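Local coordinates for protein 4-carboxymuconolactone decarboxylase (Sinorhizobium meliloti, PDB 4G9Q) that belongs to the carboxymuconolactone decarboxylase family, forms an all-helical trimer, and may have the peroxiredoxin-like activity generally assigned to its relatives, at residues A[199-211]-A[223-236]. Numbering follows the deposited sequence.
Sequences APRDRSLVTIAAL and HLNKALDNGLSEEQ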
# COMPACT_ATOMS: atom_id res chain seq x y z
N ALA A 199 -23.61 -12.20 -6.72
CA ALA A 199 -24.83 -11.50 -6.34
C ALA A 199 -24.46 -10.07 -5.96
O ALA A 199 -23.37 -9.84 -5.43
CB ALA A 199 -25.50 -12.21 -5.18
N PRO A 200 -25.36 -9.09 -6.25
CA PRO A 200 -25.07 -7.69 -5.93
C PRO A 200 -24.60 -7.48 -4.49
O PRO A 200 -23.64 -6.73 -4.27
CB PRO A 200 -26.42 -7.01 -6.17
CG PRO A 200 -26.99 -7.80 -7.30
CD PRO A 200 -26.64 -9.22 -6.97
N ARG A 201 -25.24 -8.15 -3.53
CA ARG A 201 -24.83 -8.08 -2.13
C ARG A 201 -23.37 -8.48 -1.94
O ARG A 201 -22.62 -7.81 -1.21
CB ARG A 201 -25.72 -8.98 -1.28
CG ARG A 201 -25.33 -9.02 0.19
CD ARG A 201 -25.51 -10.42 0.72
NE ARG A 201 -25.22 -10.54 2.15
CZ ARG A 201 -24.20 -11.21 2.66
NH1 ARG A 201 -23.33 -11.84 1.88
NH2 ARG A 201 -24.05 -11.27 3.98
N ASP A 202 -22.97 -9.58 -2.58
CA ASP A 202 -21.62 -10.11 -2.47
C ASP A 202 -20.60 -9.26 -3.21
O ASP A 202 -19.46 -9.12 -2.76
CB ASP A 202 -21.57 -11.56 -2.96
CG ASP A 202 -22.41 -12.49 -2.11
OD1 ASP A 202 -22.41 -12.33 -0.87
OD2 ASP A 202 -23.07 -13.39 -2.67
N ARG A 203 -20.99 -8.70 -4.35
CA ARG A 203 -20.10 -7.79 -5.09
C ARG A 203 -19.84 -6.53 -4.27
O ARG A 203 -18.71 -6.03 -4.22
CB ARG A 203 -20.68 -7.45 -6.47
CG ARG A 203 -19.66 -6.82 -7.41
CD ARG A 203 -20.24 -6.55 -8.80
NE ARG A 203 -20.62 -7.79 -9.50
CZ ARG A 203 -19.78 -8.55 -10.20
NH1 ARG A 203 -18.50 -8.22 -10.31
NH2 ARG A 203 -20.23 -9.64 -10.79
N SER A 204 -20.88 -6.02 -3.62
CA SER A 204 -20.73 -4.88 -2.72
C SER A 204 -19.88 -5.24 -1.51
O SER A 204 -19.05 -4.44 -1.07
CB SER A 204 -22.10 -4.36 -2.28
OG SER A 204 -22.74 -3.68 -3.35
N LEU A 205 -20.08 -6.45 -0.98
CA LEU A 205 -19.28 -6.95 0.15
C LEU A 205 -17.79 -6.95 -0.18
O LEU A 205 -16.98 -6.43 0.59
CB LEU A 205 -19.75 -8.36 0.56
CG LEU A 205 -18.99 -9.04 1.70
CD1 LEU A 205 -19.08 -8.21 2.98
CD2 LEU A 205 -19.51 -10.45 1.93
N VAL A 206 -17.42 -7.53 -1.32
CA VAL A 206 -16.00 -7.57 -1.71
C VAL A 206 -15.45 -6.16 -1.97
O VAL A 206 -14.29 -5.89 -1.65
CB VAL A 206 -15.70 -8.54 -2.90
CG1 VAL A 206 -15.95 -10.00 -2.48
CG2 VAL A 206 -16.50 -8.20 -4.13
N THR A 207 -16.28 -5.28 -2.53
CA THR A 207 -15.88 -3.90 -2.78
C THR A 207 -15.59 -3.16 -1.47
O THR A 207 -14.53 -2.56 -1.32
CB THR A 207 -16.91 -3.12 -3.62
OG1 THR A 207 -17.19 -3.86 -4.81
CG2 THR A 207 -16.39 -1.73 -4.00
N ILE A 208 -16.52 -3.21 -0.51
CA ILE A 208 -16.27 -2.50 0.76
C ILE A 208 -15.05 -3.08 1.48
O ILE A 208 -14.26 -2.33 2.05
CB ILE A 208 -17.53 -2.38 1.69
CG1 ILE A 208 -18.04 -3.74 2.17
CG2 ILE A 208 -18.64 -1.55 0.99
CD1 ILE A 208 -19.07 -3.65 3.31
N ALA A 209 -14.86 -4.40 1.39
CA ALA A 209 -13.70 -5.04 2.01
C ALA A 209 -12.39 -4.54 1.40
O ALA A 209 -11.45 -4.19 2.12
CB ALA A 209 -13.80 -6.57 1.92
N ALA A 210 -12.35 -4.49 0.07
CA ALA A 210 -11.16 -4.02 -0.64
C ALA A 210 -10.83 -2.56 -0.33
O ALA A 210 -9.66 -2.20 -0.19
CB ALA A 210 -11.32 -4.23 -2.14
N LEU A 211 -11.87 -1.73 -0.24
CA LEU A 211 -11.71 -0.30 0.05
C LEU A 211 -11.18 -0.06 1.46
O LEU A 211 -10.23 0.70 1.65
CB LEU A 211 -13.04 0.44 -0.10
CG LEU A 211 -13.66 0.54 -1.50
CD1 LEU A 211 -15.05 1.16 -1.42
CD2 LEU A 211 -12.77 1.32 -2.44
N HIS A 223 -20.38 2.91 -1.56
CA HIS A 223 -20.43 1.46 -1.63
C HIS A 223 -21.05 0.77 -0.43
O HIS A 223 -21.62 -0.31 -0.57
CB HIS A 223 -19.07 0.88 -2.04
CG HIS A 223 -18.75 1.14 -3.48
ND1 HIS A 223 -19.37 0.46 -4.51
CD2 HIS A 223 -17.94 2.05 -4.06
CE1 HIS A 223 -18.92 0.92 -5.66
NE2 HIS A 223 -18.06 1.88 -5.42
N LEU A 224 -20.96 1.40 0.74
CA LEU A 224 -21.65 0.87 1.92
C LEU A 224 -23.16 1.06 1.80
O LEU A 224 -23.93 0.15 2.12
CB LEU A 224 -21.11 1.49 3.22
CG LEU A 224 -21.80 1.04 4.52
CD1 LEU A 224 -21.69 -0.47 4.73
CD2 LEU A 224 -21.20 1.79 5.70
N ASN A 225 -23.59 2.23 1.33
CA ASN A 225 -25.00 2.44 1.03
C ASN A 225 -25.50 1.40 0.04
O ASN A 225 -26.56 0.81 0.24
CB ASN A 225 -25.25 3.85 0.49
CG ASN A 225 -25.38 4.88 1.58
OD1 ASN A 225 -24.66 5.88 1.60
ND2 ASN A 225 -26.31 4.65 2.50
N LYS A 226 -24.72 1.16 -1.01
CA LYS A 226 -25.07 0.16 -2.01
C LYS A 226 -25.17 -1.25 -1.42
O LYS A 226 -26.10 -1.99 -1.73
CB LYS A 226 -24.07 0.21 -3.17
CG LYS A 226 -24.53 -0.48 -4.44
CD LYS A 226 -23.58 -0.20 -5.60
CE LYS A 226 -23.97 -0.97 -6.87
NZ LYS A 226 -25.32 -0.59 -7.39
N ALA A 227 -24.23 -1.60 -0.54
CA ALA A 227 -24.24 -2.89 0.15
C ALA A 227 -25.48 -3.07 1.00
O ALA A 227 -26.11 -4.14 1.00
CB ALA A 227 -22.98 -3.04 1.01
N LEU A 228 -25.84 -2.03 1.75
CA LEU A 228 -27.02 -2.06 2.60
C LEU A 228 -28.29 -2.13 1.75
O LEU A 228 -29.18 -2.92 2.07
CB LEU A 228 -27.03 -0.85 3.55
CG LEU A 228 -25.90 -0.79 4.59
CD1 LEU A 228 -25.84 0.59 5.23
CD2 LEU A 228 -26.00 -1.88 5.66
N ASP A 229 -28.33 -1.35 0.67
CA ASP A 229 -29.42 -1.43 -0.32
C ASP A 229 -29.54 -2.84 -0.89
O ASP A 229 -30.65 -3.34 -1.12
CB ASP A 229 -29.21 -0.45 -1.48
CG ASP A 229 -29.37 1.01 -1.09
OD1 ASP A 229 -29.84 1.32 0.03
OD2 ASP A 229 -29.00 1.87 -1.92
N ASN A 230 -28.39 -3.48 -1.11
CA ASN A 230 -28.33 -4.83 -1.69
C ASN A 230 -28.59 -5.97 -0.70
O ASN A 230 -28.64 -7.14 -1.09
CB ASN A 230 -27.00 -5.04 -2.43
CG ASN A 230 -26.91 -4.25 -3.73
OD1 ASN A 230 -27.92 -3.76 -4.25
ND2 ASN A 230 -25.70 -4.13 -4.27
N GLY A 231 -28.76 -5.63 0.57
CA GLY A 231 -29.17 -6.63 1.56
C GLY A 231 -28.20 -6.98 2.67
O GLY A 231 -28.54 -7.78 3.55
N LEU A 232 -27.01 -6.39 2.66
CA LEU A 232 -26.07 -6.59 3.78
C LEU A 232 -26.65 -5.88 5.00
O LEU A 232 -27.12 -4.76 4.88
CB LEU A 232 -24.70 -6.01 3.43
CG LEU A 232 -23.53 -6.32 4.38
CD1 LEU A 232 -23.04 -7.75 4.21
CD2 LEU A 232 -22.39 -5.34 4.14
N SER A 233 -26.65 -6.54 6.16
CA SER A 233 -27.19 -5.90 7.36
C SER A 233 -26.15 -4.99 8.00
O SER A 233 -24.95 -5.13 7.74
CB SER A 233 -27.69 -6.93 8.37
OG SER A 233 -26.62 -7.64 8.95
N GLU A 234 -26.62 -4.05 8.82
CA GLU A 234 -25.71 -3.16 9.53
C GLU A 234 -24.77 -3.92 10.47
O GLU A 234 -23.59 -3.57 10.58
CB GLU A 234 -26.49 -2.08 10.29
CG GLU A 234 -27.21 -1.11 9.36
CD GLU A 234 -27.78 0.09 10.08
OE1 GLU A 234 -27.70 0.14 11.33
OE2 GLU A 234 -28.33 0.99 9.40
N GLU A 235 -25.27 -4.96 11.14
CA GLU A 235 -24.41 -5.75 12.02
C GLU A 235 -23.38 -6.54 11.22
O GLU A 235 -22.24 -6.69 11.66
CB GLU A 235 -25.20 -6.65 12.99
CG GLU A 235 -25.90 -7.87 12.38
CD GLU A 235 -25.00 -9.10 12.23
OE1 GLU A 235 -23.90 -9.14 12.84
OE2 GLU A 235 -25.40 -10.03 11.50
N GLN A 236 -23.78 -7.03 10.05
CA GLN A 236 -22.84 -7.71 9.15
C GLN A 236 -21.72 -6.74 8.74
O GLN A 236 -20.55 -7.11 8.76
CB GLN A 236 -23.56 -8.29 7.93
CG GLN A 236 -24.26 -9.62 8.23
CD GLN A 236 -25.27 -10.05 7.17
OE1 GLN A 236 -25.57 -9.31 6.23
NE2 GLN A 236 -25.81 -11.25 7.34
O HOH W 1 -27.15 -10.04 3.88
O HOH W 2 -21.10 -1.53 -3.06
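Ser-204 and Ala-227 meet where helices 200-211 and 223-229, running nearly antiparallel (152°), press together, and the small side chains of both suit a close approach: Ser-204 CB settles 3.6 Å from Ala-227 CA, with axes 8.5 Å apart. The serine hydroxyl, lying beside its own backbone N (chi1 -73°), takes a weak bond from Asn-230 ND2 and lies close to a water that donates to His-223 O. One turn on, the flat imidazole of His-223 offers a face to Thr-207, whose CG2 sits 3.8 Å from the ring centroid in a CH-pi contact. Branched Ile-208 fills two hollows: CG2 lies against the His-223 carbonyl, while CD1 reaches tip to tip toward Leu-232 CD2 (3.8 Å). Leu-232 itself follows Gly-231, whose positive phi ends the helix in a Schellman motif. The other methyl of Leu-232, CD1, covers one face of the Arg-201 guanidinium, 3.7 Å from NH2. Arg-201 is long enough to cross this leucine at about a right angle and give Gln-236 OE1 a weak bond from NH2, while NE donates to a water shared with Gly-231 O; NH1 pairs with Asp-202 and NH2 with Asp-75. A leucine here would probably leave both carboxylates without this cationic mate and Gln-236 OE1 without its arginine donor. Gln-236 OE1 also accepts from Ser-233 N and Ser-233 OG from Gln-236 N, a capping box starting helix 234-248. The hairpin of helices packs on helices 73-86 and 107-120 through its first arm and on helix 250-267 through its second, while Leu-211 touches Pro-251 of the second subunit.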